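Local coordinates for cortical-lytic enzyme (PDB 4S3J), which hydrolyses partially degraded cortex peptidoglycan as an N-acetylglucosaminidase during spore germination, probably recognising muramic acid delta-lactam, at residues A[388-391]-A[392-396]. Numbering follows the deposited sequence.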
loop_
_atom_site.group_PDB
_atom_site.type_symbol
_atom_site.label_atom_id
_atom_site.label_comp_id
_atom_site.label_asym_id
_atom_site.label_seq_id
_atom_site.Cartn_x
_atom_site.Cartn_y
_atom_site.Cartn_z
ATOM N N ARG A 388 7.808 -5.570 9.561
ATOM C CA ARG A 388 7.415 -4.980 10.835
ATOM C C ARG A 388 6.433 -3.832 10.632
ATOM O O ARG A 388 5.392 -3.773 11.309
ATOM C CB ARG A 388 8.639 -4.478 11.609
ATOM C CG ARG A 388 9.561 -5.619 12.064
ATOM C CD ARG A 388 10.884 -5.117 12.600
ATOM N NE ARG A 388 11.711 -4.493 11.561
ATOM C CZ ARG A 388 12.982 -4.136 11.731
ATOM N NH1 ARG A 388 13.581 -4.347 12.896
ATOM N NH2 ARG A 388 13.655 -3.574 10.731
ATOM N N SER A 389 6.776 -2.896 9.741
ATOM C CA SER A 389 5.954 -1.694 9.598
ATOM C C SER A 389 4.661 -2.039 8.861
ATOM O O SER A 389 3.606 -1.499 9.193
ATOM C CB SER A 389 6.735 -0.498 8.930
ATOM O OG SER A 389 7.343 -0.612 7.602
ATOM N N ILE A 390 4.690 -2.971 7.922
ATOM C CA ILE A 390 3.437 -3.390 7.276
ATOM C C ILE A 390 2.508 -4.079 8.295
ATOM O O ILE A 390 1.296 -3.849 8.299
ATOM C CB ILE A 390 3.692 -4.320 6.067
ATOM C CG1 ILE A 390 4.307 -3.509 4.918
ATOM C CG2 ILE A 390 2.410 -4.971 5.576
ATOM C CD1 ILE A 390 3.339 -2.470 4.283
ATOM N N GLN A 391 3.056 -4.892 9.194
ATOM C CA GLN A 391 2.218 -5.467 10.251
ATOM C C GLN A 391 1.603 -4.375 11.133
ATOM O O GLN A 391 0.422 -4.464 11.492
ATOM C CB GLN A 391 3.015 -6.470 11.090
ATOM C CG GLN A 391 2.174 -7.235 12.117
ATOM C CD GLN A 391 1.073 -8.067 11.487
ATOM O OE1 GLN A 391 1.336 -9.031 10.765
ATOM N NE2 GLN A 391 -0.180 -7.675 11.728
ATOM N N SER A 392 2.359 -3.329 11.453
ATOM C CA SER A 392 1.798 -2.204 12.198
ATOM C C SER A 392 0.657 -1.546 11.448
ATOM O O SER A 392 -0.341 -1.163 12.057
ATOM C CB SER A 392 2.864 -1.175 12.508
ATOM O OG SER A 392 3.841 -1.763 13.366
ATOM N N LYS A 393 0.805 -1.409 10.141
ATOM C CA LYS A 393 -0.249 -0.824 9.318
ATOM C C LYS A 393 -1.489 -1.712 9.246
ATOM O O LYS A 393 -2.615 -1.209 9.341
ATOM C CB LYS A 393 0.285 -0.550 7.918
ATOM C CG LYS A 393 1.263 0.625 7.842
ATOM C CD LYS A 393 0.538 1.943 8.036
ATOM C CE LYS A 393 1.476 3.155 8.044
ATOM N NZ LYS A 393 2.217 3.366 6.771
ATOM N N PHE A 394 -1.301 -3.028 9.129
ATOM C CA PHE A 394 -2.431 -3.962 9.150
ATOM C C PHE A 394 -3.181 -3.840 10.488
ATOM O O PHE A 394 -4.419 -3.841 10.509
ATOM C CB PHE A 394 -1.965 -5.409 8.959
ATOM C CG PHE A 394 -1.479 -5.751 7.554
ATOM C CD1 PHE A 394 -1.733 -4.937 6.440
ATOM C CD2 PHE A 394 -0.707 -6.903 7.365
ATOM C CE1 PHE A 394 -1.294 -5.300 5.175
ATOM C CE2 PHE A 394 -0.258 -7.254 6.113
ATOM C CZ PHE A 394 -0.545 -6.436 5.005
ATOM N N ASN A 395 -2.452 -3.761 11.603
ATOM C CA ASN A 395 -3.084 -3.630 12.924
ATOM C C ASN A 395 -3.843 -2.296 13.046
ATOM O O ASN A 395 -4.914 -2.229 13.660
ATOM C CB ASN A 395 -2.049 -3.763 14.029
ATOM C CG ASN A 395 -1.520 -5.185 14.159
ATOM O OD1 ASN A 395 -2.011 -6.119 13.504
ATOM N ND2 ASN A 395 -0.500 -5.350 14.982
ATOM N N LEU A 396 -3.302 -1.235 12.448
ATOM C CA LEU A 396 -4.011 0.046 12.419
ATOM C C LEU A 396 -5.348 -0.076 11.673
ATOM O O LEU A 396 -6.374 0.472 12.114
ATOM C CB LEU A 396 -3.136 1.110 11.778
ATOM C CG LEU A 396 -3.766 2.491 11.558
ATOM C CD1 LEU A 396 -4.154 3.113 12.909
ATOM C CD2 LEU A 396 -2.826 3.404 10.811
#
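Ile390 lays its CG2 methyl over one face of the Phe394 ring, one helical turn further on. Ile390 CG2 lies 3.7 Å from the centroid of the Phe394 ring, a CH-pi contact. It is offset toward the rim, so its nearest ring atom is Phe394 CZ, 3.3 Å from Ile390 CG2. Ile390 holds CG2 anti to its backbone N, and this branch reaches the ring. Phe394 also meets Phe425 edge-to-face and packs on Leu420 and Leu421 of helix 415-424.

Gln391 and Asn395 form the next pair, again four residues apart. Gln391 NE2 donates to Asn395 OD1 at 3.0 Å, and the N-H...O angle of 137° makes this a bent bond. The acceptor lies close to the plane of the Gln391 amide. Seen from Asn395, however, Gln391 NE2 stands well above the carbonyl plane and not on a lone pair. The two amide planes are 44° apart. A bend at chi2 (61°) brings the Gln391 amide round to its partner.

Both pairs are i to i+4 contacts on helix 387-400 of the glycosyl hydrolase family 18 TIM barrel. The amide pair joins this helix to helix 415-424, where Gln391 NE2 bonds to Asn424 OD1, and to helix 63-70 in a LysM domain, where Asn395 ND2 bonds to Thr69 OG1. The backbone bonds are regular alpha-helical ones, such as Phe394 N to Ile390 O at 2.8 Å. Ser392 OG hydrogen-bonds to Gln366 OE1 and Arg65 NH1, while Lys393 NZ, of a buried residue, hydrogen-bonds to Ser297 O and Gln322 OE1.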